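Local coordinates for protein NADH kinase POS5, mitochondrial (Saccharomyces cerevisiae, PDB 3AFO) that phosphorylates NADH, and less readily NAD(+), with ATP, acting as an antioxidant factor and a key source of the cellular reductant NADPH, at residues A58-I63 with Q87-P92; E182-K187 with S193-A198; K11-L16 with V112-L117; L215-F218 with L224-T227. All coordinates share one frame; numbering follows the deposited sequence.

Contact 1 (A58-I63 with Q87-P92)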
loop_
_atom_site.group_PDB
_atom_site.type_symbol
_atom_site.label_atom_id
_atom_site.label_comp_id
_atom_site.label_asym_id
_atom_site.label_seq_id
_atom_site.Cartn_x
_atom_site.Cartn_y
_atom_site.Cartn_z
ATOM N N ALA A 58 14.749 13.116 36.688
ATOM C CA ALA A 58 15.871 13.363 35.780
ATOM C C ALA A 58 16.230 14.844 35.721
ATOM O O ALA A 58 17.414 15.190 35.686
ATOM C CB ALA A 58 15.560 12.841 34.382
ATOM N N MET A 59 15.218 15.711 35.714
ATOM C CA MET A 59 15.452 17.156 35.680
ATOM C C MET A 59 16.238 17.619 36.916
ATOM O O MET A 59 17.233 18.334 36.800
ATOM C CB MET A 59 14.137 17.917 35.575
ATOM C CG MET A 59 14.308 19.427 35.515
ATOM S SD MET A 59 12.743 20.273 35.372
ATOM C CE MET A 59 12.686 20.414 33.582
ATOM N N VAL A 60 15.790 17.191 38.091
ATOM C CA VAL A 60 16.468 17.529 39.341
ATOM C C VAL A 60 17.906 17.011 39.332
ATOM O O VAL A 60 18.840 17.735 39.694
ATOM C CB VAL A 60 15.663 17.016 40.561
ATOM C CG1 VAL A 60 16.432 17.210 41.872
ATOM C CG2 VAL A 60 14.332 17.728 40.622
ATOM N N GLU A 61 18.086 15.769 38.882
ATOM C CA GLU A 61 19.408 15.151 38.801
ATOM C C GLU A 61 20.314 15.856 37.783
ATOM O O GLU A 61 21.526 16.010 38.007
ATOM C CB GLU A 61 19.256 13.660 38.475
ATOM C CG GLU A 61 20.539 12.848 38.509
ATOM C CD GLU A 61 20.329 11.389 38.089
ATOM O OE1 GLU A 61 19.182 10.892 38.153
ATOM O OE2 GLU A 61 21.318 10.736 37.692
ATOM N N PHE A 62 19.735 16.293 36.667
ATOM C CA PHE A 62 20.524 16.968 35.653
ATOM C C PHE A 62 20.980 18.350 36.131
ATOM O O PHE A 62 22.144 18.704 35.991
ATOM C CB PHE A 62 19.746 17.074 34.336
ATOM C CG PHE A 62 20.563 17.594 33.199
ATOM C CD1 PHE A 62 21.681 16.899 32.759
ATOM C CD2 PHE A 62 20.208 18.771 32.555
ATOM C CE1 PHE A 62 22.457 17.381 31.681
ATOM C CE2 PHE A 62 20.969 19.253 31.486
ATOM C CZ PHE A 62 22.096 18.557 31.056
ATOM N N ILE A 63 20.048 19.107 36.699
ATOM C CA ILE A 63 20.303 20.445 37.232
ATOM C C ILE A 63 21.330 20.416 38.373
ATOM O O ILE A 63 22.199 21.294 38.455
ATOM C CB ILE A 63 18.988 21.099 37.706
ATOM C CG1 ILE A 63 18.071 21.364 36.503
ATOM C CG2 ILE A 63 19.264 22.398 38.485
ATOM C CD1 ILE A 63 16.662 21.788 36.857
ATOM N N GLN A 87 10.720 22.176 45.760
ATOM C CA GLN A 87 10.753 21.313 46.956
ATOM C C GLN A 87 11.615 20.054 46.790
ATOM O O GLN A 87 11.924 19.394 47.783
ATOM C CB GLN A 87 9.346 20.922 47.444
ATOM C CG GLN A 87 8.501 22.078 47.969
ATOM C CD GLN A 87 7.830 21.794 49.316
ATOM O OE1 GLN A 87 7.426 20.664 49.606
ATOM N NE2 GLN A 87 7.706 22.835 50.144
ATOM N N ASP A 88 12.001 19.722 45.555
ATOM C CA ASP A 88 12.761 18.477 45.297
ATOM C C ASP A 88 14.264 18.535 45.592
ATOM O O ASP A 88 14.925 17.490 45.659
ATOM C CB ASP A 88 12.570 17.970 43.854
ATOM C CG ASP A 88 11.135 17.617 43.522
ATOM O OD1 ASP A 88 10.262 17.678 44.421
ATOM O OD2 ASP A 88 10.877 17.298 42.334
ATOM N N PHE A 89 14.814 19.741 45.721
ATOM C CA PHE A 89 16.233 19.879 46.042
ATOM C C PHE A 89 16.383 19.840 47.555
ATOM O O PHE A 89 15.784 20.648 48.268
ATOM C CB PHE A 89 16.809 21.167 45.464
ATOM C CG PHE A 89 16.831 21.198 43.959
ATOM C CD1 PHE A 89 17.997 20.877 43.263
ATOM C CD2 PHE A 89 15.687 21.538 43.238
ATOM C CE1 PHE A 89 18.021 20.906 41.869
ATOM C CE2 PHE A 89 15.703 21.570 41.838
ATOM C CZ PHE A 89 16.873 21.257 41.159
ATOM N N LYS A 90 17.176 18.891 48.026
ATOM C CA LYS A 90 17.252 18.568 49.444
ATOM C C LYS A 90 18.537 19.033 50.112
ATOM O O LYS A 90 18.810 18.681 51.264
ATOM C CB LYS A 90 17.072 17.059 49.629
ATOM C CG LYS A 90 15.726 16.529 49.134
ATOM C CD LYS A 90 14.567 17.056 49.975
ATOM C CE LYS A 90 13.237 16.538 49.456
ATOM N NZ LYS A 90 12.139 16.961 50.367
ATOM N N SER A 91 19.326 19.817 49.378
ATOM C CA SER A 91 20.565 20.395 49.888
ATOM C C SER A 91 20.960 21.595 49.027
ATOM O O SER A 91 20.579 21.665 47.861
ATOM C CB SER A 91 21.692 19.354 49.893
ATOM O OG SER A 91 21.847 18.778 48.612
ATOM N N PRO A 92 21.717 22.547 49.601
ATOM C CA PRO A 92 22.209 23.665 48.799
ATOM C C PRO A 92 23.522 23.262 48.130
ATOM O O PRO A 92 23.966 22.129 48.302
ATOM C CB PRO A 92 22.466 24.735 49.855
ATOM C CG PRO A 92 22.984 23.943 51.012
ATOM C CD PRO A 92 22.195 22.635 50.995
#

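Contact 2 (E182-K187 with S193-A198)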
loop_
_atom_site.group_PDB
_atom_site.type_symbol
_atom_site.label_atom_id
_atom_site.label_comp_id
_atom_site.label_asym_id
_atom_site.label_seq_id
_atom_site.Cartn_x
_atom_site.Cartn_y
_atom_site.Cartn_z
ATOM N N GLU A 182 6.431 26.108 7.518
ATOM C CA GLU A 182 5.590 27.197 7.991
ATOM C C GLU A 182 4.178 26.965 7.511
ATOM O O GLU A 182 3.957 26.696 6.329
ATOM C CB GLU A 182 6.083 28.535 7.449
ATOM C CG GLU A 182 7.346 29.044 8.078
ATOM C CD GLU A 182 7.674 30.465 7.624
ATOM O OE1 GLU A 182 6.827 31.113 6.966
ATOM O OE2 GLU A 182 8.787 30.925 7.919
ATOM N N CYS A 183 3.227 27.037 8.434
ATOM C CA CYS A 183 1.812 27.008 8.094
ATOM C C CYS A 183 1.240 28.419 8.248
ATOM O O CYS A 183 1.336 29.018 9.323
ATOM C CB CYS A 183 1.063 26.031 9.001
ATOM S SG CYS A 183 -0.715 25.984 8.756
ATOM N N HIS A 184 0.663 28.943 7.172
ATOM C CA HIS A 184 -0.020 30.239 7.196
ATOM C C HIS A 184 -1.519 29.992 7.092
ATOM O O HIS A 184 -2.006 29.544 6.050
ATOM C CB HIS A 184 0.446 31.108 6.023
ATOM C CG HIS A 184 1.878 31.536 6.112
ATOM N ND1 HIS A 184 2.924 30.640 6.191
ATOM C CD2 HIS A 184 2.438 32.767 6.122
ATOM C CE1 HIS A 184 4.064 31.303 6.259
ATOM N NE2 HIS A 184 3.796 32.594 6.212
ATOM N N LEU A 185 -2.250 30.242 8.173
ATOM C CA LEU A 185 -3.705 30.096 8.146
ATOM C C LEU A 185 -4.384 31.412 7.783
ATOM O O LEU A 185 -4.189 32.425 8.456
ATOM C CB LEU A 185 -4.233 29.557 9.479
ATOM C CG LEU A 185 -5.757 29.533 9.682
ATOM C CD1 LEU A 185 -6.443 28.539 8.749
ATOM C CD2 LEU A 185 -6.117 29.215 11.125
ATOM N N LYS A 186 -5.169 31.380 6.708
ATOM C CA LYS A 186 -5.955 32.524 6.260
ATOM C C LYS A 186 -7.431 32.183 6.380
ATOM O O LYS A 186 -7.965 31.422 5.565
ATOM C CB LYS A 186 -5.624 32.858 4.807
ATOM C CG LYS A 186 -6.417 34.024 4.216
ATOM C CD LYS A 186 -6.354 33.983 2.693
ATOM C CE LYS A 186 -7.117 35.129 2.048
ATOM N NZ LYS A 186 -7.759 34.686 0.768
ATOM N N LYS A 187 -8.086 32.741 7.395
ATOM C CA LYS A 187 -9.512 32.473 7.633
ATOM C C LYS A 187 -10.387 33.031 6.501
ATOM O O LYS A 187 -10.020 34.005 5.848
ATOM C CB LYS A 187 -9.961 33.039 8.996
ATOM C CG LYS A 187 -9.254 32.470 10.249
ATOM C CD LYS A 187 -9.634 31.023 10.563
ATOM C CE LYS A 187 -11.064 30.885 11.049
ATOM N NZ LYS A 187 -11.385 29.461 11.348
ATOM N N SER A 193 -3.055 36.548 8.480
ATOM C CA SER A 193 -2.579 35.175 8.592
ATOM C C SER A 193 -2.059 34.852 9.983
ATOM O O SER A 193 -1.418 35.680 10.632
ATOM C CB SER A 193 -1.514 34.867 7.532
ATOM O OG SER A 193 -0.374 35.686 7.707
ATOM N N ILE A 194 -2.369 33.638 10.426
ATOM C CA ILE A 194 -1.848 33.085 11.655
ATOM C C ILE A 194 -0.729 32.108 11.261
ATOM O O ILE A 194 -0.979 31.098 10.583
ATOM C CB ILE A 194 -2.962 32.362 12.447
ATOM C CG1 ILE A 194 -4.152 33.313 12.686
ATOM C CG2 ILE A 194 -2.400 31.801 13.747
ATOM C CD1 ILE A 194 -5.477 32.637 13.111
ATOM N N VAL A 195 0.498 32.431 11.663
ATOM C CA VAL A 195 1.681 31.644 11.297
ATOM C C VAL A 195 2.115 30.680 12.411
ATOM O O VAL A 195 2.263 31.058 13.571
ATOM C CB VAL A 195 2.867 32.549 10.885
ATOM C CG1 VAL A 195 4.003 31.725 10.270
ATOM C CG2 VAL A 195 2.402 33.635 9.911
ATOM N N THR A 196 2.314 29.421 12.040
ATOM C CA THR A 196 2.853 28.421 12.950
ATOM C C THR A 196 4.025 27.692 12.284
ATOM O O THR A 196 4.162 27.697 11.055
ATOM C CB THR A 196 1.774 27.410 13.403
ATOM O OG1 THR A 196 1.035 26.949 12.268
ATOM C CG2 THR A 196 0.799 28.049 14.392
ATOM N N HIS A 197 4.870 27.073 13.104
ATOM C CA HIS A 197 6.059 26.398 12.624
ATOM C C HIS A 197 6.044 24.925 13.010
ATOM O O HIS A 197 5.660 24.575 14.126
ATOM C CB HIS A 197 7.303 27.099 13.157
ATOM C CG HIS A 197 7.404 28.529 12.725
ATOM N ND1 HIS A 197 6.647 29.532 13.294
ATOM C CD2 HIS A 197 8.150 29.119 11.763
ATOM C CE1 HIS A 197 6.928 30.681 12.703
ATOM N NE2 HIS A 197 7.839 30.458 11.774
ATOM N N ALA A 198 6.453 24.074 12.071
ATOM C CA ALA A 198 6.348 22.623 12.231
ATOM C C ALA A 198 7.679 21.924 12.050
ATOM O O ALA A 198 8.383 22.144 11.065
ATOM C CB ALA A 198 5.310 22.040 11.262
#

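Contact 3 (K11-L16 with V112-L117)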
loop_
_atom_site.group_PDB
_atom_site.type_symbol
_atom_site.label_atom_id
_atom_site.label_comp_id
_atom_site.label_asym_id
_atom_site.label_seq_id
_atom_site.Cartn_x
_atom_site.Cartn_y
_atom_site.Cartn_z
ATOM N N LYS A 11 14.663 32.913 40.226
ATOM C CA LYS A 11 15.045 34.259 39.753
ATOM C C LYS A 11 14.531 34.570 38.336
ATOM O O LYS A 11 14.408 33.657 37.508
ATOM C CB LYS A 11 16.568 34.424 39.787
ATOM C CG LYS A 11 17.146 34.575 41.189
ATOM C CD LYS A 11 18.615 34.933 41.146
ATOM C CE LYS A 11 19.239 34.859 42.528
ATOM N NZ LYS A 11 20.688 35.228 42.478
ATOM N N PRO A 12 14.236 35.860 38.053
ATOM C CA PRO A 12 13.800 36.262 36.703
ATOM C C PRO A 12 14.842 35.903 35.655
ATOM O O PRO A 12 16.023 36.208 35.834
ATOM C CB PRO A 12 13.674 37.786 36.817
ATOM C CG PRO A 12 13.404 38.020 38.287
ATOM C CD PRO A 12 14.251 37.009 38.984
ATOM N N VAL A 13 14.414 35.253 34.574
ATOM C CA VAL A 13 15.340 34.882 33.506
ATOM C C VAL A 13 15.924 36.110 32.783
ATOM O O VAL A 13 17.008 36.035 32.195
ATOM C CB VAL A 13 14.722 33.841 32.515
ATOM C CG1 VAL A 13 13.578 34.446 31.717
ATOM C CG2 VAL A 13 15.792 33.265 31.607
ATOM N N ASN A 14 15.228 37.242 32.844
ATOM C CA ASN A 14 15.784 38.473 32.276
ATOM C C ASN A 14 17.061 38.947 32.979
ATOM O O ASN A 14 17.704 39.879 32.514
ATOM C CB ASN A 14 14.741 39.599 32.212
ATOM C CG ASN A 14 14.310 40.080 33.579
ATOM O OD1 ASN A 14 15.101 40.126 34.518
ATOM N ND2 ASN A 14 13.043 40.455 33.694
ATOM N N ASN A 15 17.421 38.309 34.092
ATOM C CA ASN A 15 18.718 38.548 34.740
ATOM C C ASN A 15 19.877 37.977 33.927
ATOM O O ASN A 15 21.039 38.295 34.195
ATOM C CB ASN A 15 18.768 37.943 36.147
ATOM C CG ASN A 15 17.844 38.643 37.132
ATOM O OD1 ASN A 15 17.184 39.637 36.805
ATOM N ND2 ASN A 15 17.792 38.121 38.350
ATOM N N LEU A 16 19.558 37.125 32.950
ATOM C CA LEU A 16 20.575 36.488 32.111
ATOM C C LEU A 16 20.808 37.252 30.811
ATOM O O LEU A 16 19.944 38.004 30.360
ATOM C CB LEU A 16 20.198 35.029 31.801
ATOM C CG LEU A 16 19.905 34.100 32.986
ATOM C CD1 LEU A 16 19.555 32.693 32.500
ATOM C CD2 LEU A 16 21.080 34.062 33.976
ATOM N N VAL A 112 13.015 32.492 25.407
ATOM C CA VAL A 112 13.417 32.343 24.015
ATOM C C VAL A 112 14.667 33.171 23.651
ATOM O O VAL A 112 15.570 32.677 22.961
ATOM C CB VAL A 112 12.211 32.668 23.082
ATOM C CG1 VAL A 112 12.646 32.911 21.662
ATOM C CG2 VAL A 112 11.179 31.541 23.145
ATOM N N ASN A 113 14.712 34.406 24.141
ATOM C CA ASN A 113 15.801 35.359 23.876
ATOM C C ASN A 113 17.138 35.016 24.506
ATOM O O ASN A 113 18.184 35.526 24.083
ATOM C CB ASN A 113 15.410 36.759 24.372
ATOM C CG ASN A 113 14.239 37.340 23.625
ATOM O OD1 ASN A 113 13.468 38.130 24.183
ATOM N ND2 ASN A 113 14.086 36.957 22.351
ATOM N N ARG A 114 17.108 34.166 25.527
ATOM C CA ARG A 114 18.290 33.939 26.349
ATOM C C ARG A 114 18.848 32.520 26.317
ATOM O O ARG A 114 19.938 32.270 26.810
ATOM C CB ARG A 114 18.029 34.432 27.770
ATOM C CG ARG A 114 18.046 35.956 27.821
ATOM C CD ARG A 114 17.267 36.501 28.976
ATOM N NE ARG A 114 17.305 37.961 28.976
ATOM C CZ ARG A 114 16.319 38.738 28.539
ATOM N NH1 ARG A 114 15.195 38.207 28.059
ATOM N NH2 ARG A 114 16.460 40.055 28.583
ATOM N N THR A 115 18.113 31.602 25.698
ATOM C CA THR A 115 18.539 30.204 25.611
ATOM C C THR A 115 19.717 29.953 24.656
ATOM O O THR A 115 19.633 30.254 23.469
ATOM C CB THR A 115 17.332 29.307 25.224
ATOM O OG1 THR A 115 16.319 29.402 26.236
ATOM C CG2 THR A 115 17.764 27.862 25.085
ATOM N N ASP A 116 20.809 29.391 25.169
ATOM C CA ASP A 116 21.915 28.921 24.325
ATOM C C ASP A 116 21.660 27.489 23.836
ATOM O O ASP A 116 22.100 27.096 22.750
ATOM C CB ASP A 116 23.254 28.925 25.081
ATOM C CG ASP A 116 23.610 30.293 25.696
ATOM O OD1 ASP A 116 22.999 31.325 25.313
ATOM O OD2 ASP A 116 24.516 30.309 26.569
ATOM N N LEU A 117 20.976 26.705 24.671
ATOM C CA LEU A 117 20.801 25.282 24.431
ATOM C C LEU A 117 19.481 24.812 25.021
ATOM O O LEU A 117 19.160 25.122 26.172
ATOM C CB LEU A 117 21.960 24.489 25.050
ATOM C CG LEU A 117 21.959 22.957 24.950
ATOM C CD1 LEU A 117 22.430 22.508 23.585
ATOM C CD2 LEU A 117 22.837 22.340 26.037
#

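Contact 4 (L215-F218 with L224-T227)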
loop_
_atom_site.group_PDB
_atom_site.type_symbol
_atom_site.label_atom_id
_atom_site.label_comp_id
_atom_site.label_asym_id
_atom_site.label_seq_id
_atom_site.Cartn_x
_atom_site.Cartn_y
_atom_site.Cartn_z
ATOM N N LEU A 215 -11.107 18.735 0.418
ATOM C CA LEU A 215 -9.970 19.656 0.381
ATOM C C LEU A 215 -9.428 19.859 -1.026
ATOM O O LEU A 215 -9.154 18.888 -1.745
ATOM C CB LEU A 215 -8.831 19.137 1.258
ATOM C CG LEU A 215 -9.138 18.642 2.665
ATOM C CD1 LEU A 215 -7.847 18.069 3.243
ATOM C CD2 LEU A 215 -9.684 19.765 3.553
ATOM N N ASP A 216 -9.272 21.124 -1.402
ATOM C CA ASP A 216 -8.723 21.481 -2.704
ATOM C C ASP A 216 -7.280 21.894 -2.542
ATOM O O ASP A 216 -6.965 22.843 -1.805
ATOM C CB ASP A 216 -9.552 22.599 -3.347
ATOM C CG ASP A 216 -10.980 22.159 -3.641
ATOM O OD1 ASP A 216 -11.156 21.106 -4.284
ATOM O OD2 ASP A 216 -11.920 22.852 -3.209
ATOM N N ILE A 217 -6.408 21.172 -3.242
ATOM C CA ILE A 217 -4.972 21.297 -3.074
ATOM C C ILE A 217 -4.353 21.955 -4.301
ATOM O O ILE A 217 -4.608 21.535 -5.440
ATOM C CB ILE A 217 -4.316 19.903 -2.840
ATOM C CG1 ILE A 217 -4.893 19.249 -1.576
ATOM C CG2 ILE A 217 -2.801 20.045 -2.740
ATOM C CD1 ILE A 217 -4.595 17.764 -1.431
ATOM N N PHE A 218 -3.548 22.986 -4.056
ATOM C CA PHE A 218 -2.880 23.719 -5.126
ATOM C C PHE A 218 -1.387 23.703 -4.863
ATOM O O PHE A 218 -0.948 23.954 -3.736
ATOM C CB PHE A 218 -3.382 25.178 -5.214
ATOM C CG PHE A 218 -4.888 25.309 -5.411
ATOM C CD1 PHE A 218 -5.414 25.628 -6.667
ATOM C CD2 PHE A 218 -5.763 25.135 -4.348
ATOM C CE1 PHE A 218 -6.794 25.751 -6.865
ATOM C CE2 PHE A 218 -7.162 25.256 -4.528
ATOM C CZ PHE A 218 -7.673 25.568 -5.790
ATOM N N LEU A 224 -4.047 20.953 -8.091
ATOM C CA LEU A 224 -3.572 19.569 -8.143
ATOM C C LEU A 224 -4.746 18.617 -8.133
ATOM O O LEU A 224 -4.941 17.854 -9.067
ATOM C CB LEU A 224 -2.621 19.230 -6.979
ATOM C CG LEU A 224 -2.294 17.736 -6.802
ATOM C CD1 LEU A 224 -1.339 17.225 -7.892
ATOM C CD2 LEU A 224 -1.739 17.459 -5.429
ATOM N N THR A 225 -5.533 18.662 -7.062
ATOM C CA THR A 225 -6.597 17.703 -6.910
ATOM C C THR A 225 -7.533 18.127 -5.789
ATOM O O THR A 225 -7.145 18.897 -4.902
ATOM C CB THR A 225 -6.006 16.276 -6.597
ATOM O OG1 THR A 225 -6.995 15.278 -6.856
ATOM C CG2 THR A 225 -5.507 16.178 -5.148
ATOM N N ARG A 226 -8.759 17.621 -5.850
ATOM C CA ARG A 226 -9.670 17.614 -4.703
ATOM C C ARG A 226 -9.614 16.251 -4.036
ATOM O O ARG A 226 -9.761 15.222 -4.703
ATOM C CB ARG A 226 -11.108 17.864 -5.159
ATOM C CG ARG A 226 -12.171 17.575 -4.097
ATOM C CD ARG A 226 -12.778 18.864 -3.556
ATOM N NE ARG A 226 -14.188 18.662 -3.320
ATOM C CZ ARG A 226 -15.082 19.623 -3.127
ATOM N NH1 ARG A 226 -14.742 20.917 -3.124
ATOM N NH2 ARG A 226 -16.330 19.271 -2.940
ATOM N N THR A 227 -9.416 16.228 -2.727
ATOM C CA THR A 227 -9.499 14.965 -2.016
ATOM C C THR A 227 -10.646 14.984 -1.003
ATOM O O THR A 227 -10.849 15.984 -0.296
ATOM C CB THR A 227 -8.156 14.560 -1.362
ATOM O OG1 THR A 227 -8.313 13.315 -0.658
ATOM C CG2 THR A 227 -7.644 15.641 -0.396
#

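Contact 1 (A58-I63 with Q87-P92)
Val60, Ile63 and Phe89 form a small apolar contact between a helix and a loop in the alpha/beta N-terminal domain of the NAD kinase family. Helix 53-69 follows strand 43-48 and packs on the parallel sheet through Met59, Phe62 and Ile63, which reach Ile46; the loop 87-92, which follows helix 79-86, lies along another side of the same helix. No hydrogen bond joins the two segments, and the buried surface, 206 Å² in all, is modest. Its centre is the Phe89 ring. One methyl of Val60, CG1, sits over a face of that ring in a CH-pi contact, 4.1 Å from the centroid and only 13° off the normal. The valine can serve two neighbours because its branches diverge: CG1 stands anti to the backbone N (chi1 173°) and takes the ring, while CG2, beside that N, meets Asp88 CB at 3.7 Å. An alanine at this position would lack both methyls and is likely to leave a gap over the Phe89 face and beside Asp88. The Asp88 carboxylate has its charged partner elsewhere on the helix, a salt bridge from OD2 to Arg56 NE, and His101 meets the Phe89 ring with planes about 35° apart. One turn on from Val60, Ile63 crosses the phenylalanine at about a right angle, its CG2 methyl 3.8 Å from Phe89 CZ.

Contact 2 (E182-K187 with S193-A198)
Ser193 meets the end of strand 182-186 through its backbone, its CA making a CA-H...O contact of 3.2 Å with Leu185 O as the two arms of an antiparallel beta hairpin come together. Ile194 follows in a hydrogen-bonded pair with Leu185: its N donates to Leu185 O, and its O accepts from Leu185 N in an almost straight bond (179° at the hydrogen). Their side chains lie side by side on the face shared with Cys183 and Thr196, Ile194 CD1 resting 4.0 Å from Leu185 CD2. Val195 projects from the other face and runs alongside His184. Its CG1, anti to the backbone N (chi1 -170°), lies over one face of the imidazole in a CH-pi contact, 4.2 Å from the centroid, while CG2 approaches His184 CD2 at 3.9 Å. Thr196 restores the hydrogen-bonded pattern, exchanging two 2.9 Å bonds with Cys183, N to O in each direction. Its OG1 is turned in between its own N and carbonyl carbon (chi1 47°) and comes 3.4 Å from Cys183 CB, a packing contact. His197 lies beside Glu182, and the aliphatic CG of the glutamate touches the ring at CD2, 3.8 Å away. Ala198 continues the strand beyond these pairs, its backbone bonding to Leu181. Strand 174-186 also pairs with strand 316-321 (His184 with Tyr318), and Thr196 packs on Val303 and Gln308. Four backbone hydrogen bonds therefore hold the hairpin in register, and the side chains add mainly van der Waals contact and one CH-pi interaction, which suggests that the pairing of the strands rests mainly on the backbone.

Contact 3 (K11-L16 with V112-L117)
Arg114 NE donates the one hydrogen bond of this contact, to Leu16 O at 3.0 Å, and so ties helix 108-114 to the residue that follows the short 3-10 turn after strand 8-12. The bond is bent, 142° at the hydrogen. The oxygen lies in the guanidinium plane, yet NE stands above the plane of the Leu16 carbonyl, 37° out of it. Van der Waals packing supplies the rest. Backbone CA of Asn14 lies over one face of the guanidinium, 3.7 Å from Arg114 NE, and Asn14 CB is 4.0 Å from Arg114 NH2. The methylene Arg114 CD sits beside two carbonyl oxygens, 3.3 Å from Val13 O and 3.4 Å from Leu16 O, a position reached because the side chain runs extended from CG to NE (chi3 -180°). A leucine in its place would probably leave Leu16 O without this donor and strip the flat cover from Asn14 CA. Arg114 NH1 also makes a weak hydrogen bond to Asp110 O, one turn back in its own helix. This side-chain-to-backbone hydrogen bond joins the end of the small parallel pair 8-12/101-105 to helix 108-114, beside strand 74-76 of the five-stranded parallel sheet, which Val13 and Leu16 touch.

Contact 4 (L215-F218 with L224-T227)
Ile217 is the centre of the tightly packed side of this antiparallel hairpin, and it meets three residues of the opposite strand. Its CG2 touches Leu224 CD2 at 3.9 Å, while CD1 reaches Thr227 CG2 at 3.9 Å and Thr225 CG2 at 4.1 Å. Both threonine methyls come within range because each sits between its own backbone N and carbonyl carbon, with OG1 held anti to N (chi1 179° in Thr227). The backbone here carries a classic beta bulge: Leu224 and Thr225 both face Ile217, so Ile217 O accepts a 2.8 Å bond from Leu224 N and a weak one, 3.4 Å, from Thr225 N. Ile217 N returns a bond to Thr225 O, and beyond the bulge Leu215 and Thr227 exchange two regular backbone bonds.

The other face, where Asp216 stands across from Arg226, is looser and partly exposed. Their salt bridge is long, Arg226 NH1 to Asp216 OD2 at 3.4 Å, and its hydrogen bond is weak; the exact placement of the two side chains is doubtful. Arg226 NH2 hydrogen-bonds Ser288 O, so the arginine is shared between two acceptors.

Around the hairpin, strand 282-286 lies next to strand 213-219 and packs Ile284 and Ile286 against Leu215, while Met261 of strand 258-266 meets Ile217 and Leu224. The second subunit closes over Leu224, Thr225 and Thr227: Asn375 of that subunit hydrogen-bonds Thr225 OG1, and its Ile365 packs on Leu224, placing this edge of the sheet in a subunit interface.

How the contacts relate
The four contacts divide between the two halves of the kinase. Contacts 1 and 3 lie on one side of the chain's centre, their centres about 20 Å apart and their nearest atoms about 6 Å; contact 1 falls within the span of chain that contact 3 brings together. Contacts 2 and 4 are both hairpins reaching the same antiparallel sheet, with centres about 18 Å apart. Across the molecule, contacts 1 and 4 are about 52 Å apart between centres. The side chain of Thr227 in contact 4 is about 9 Å from a bound NADH, and that of Thr196 in contact 2 about 12 Å from a bound NADH, not necessarily the same molecule.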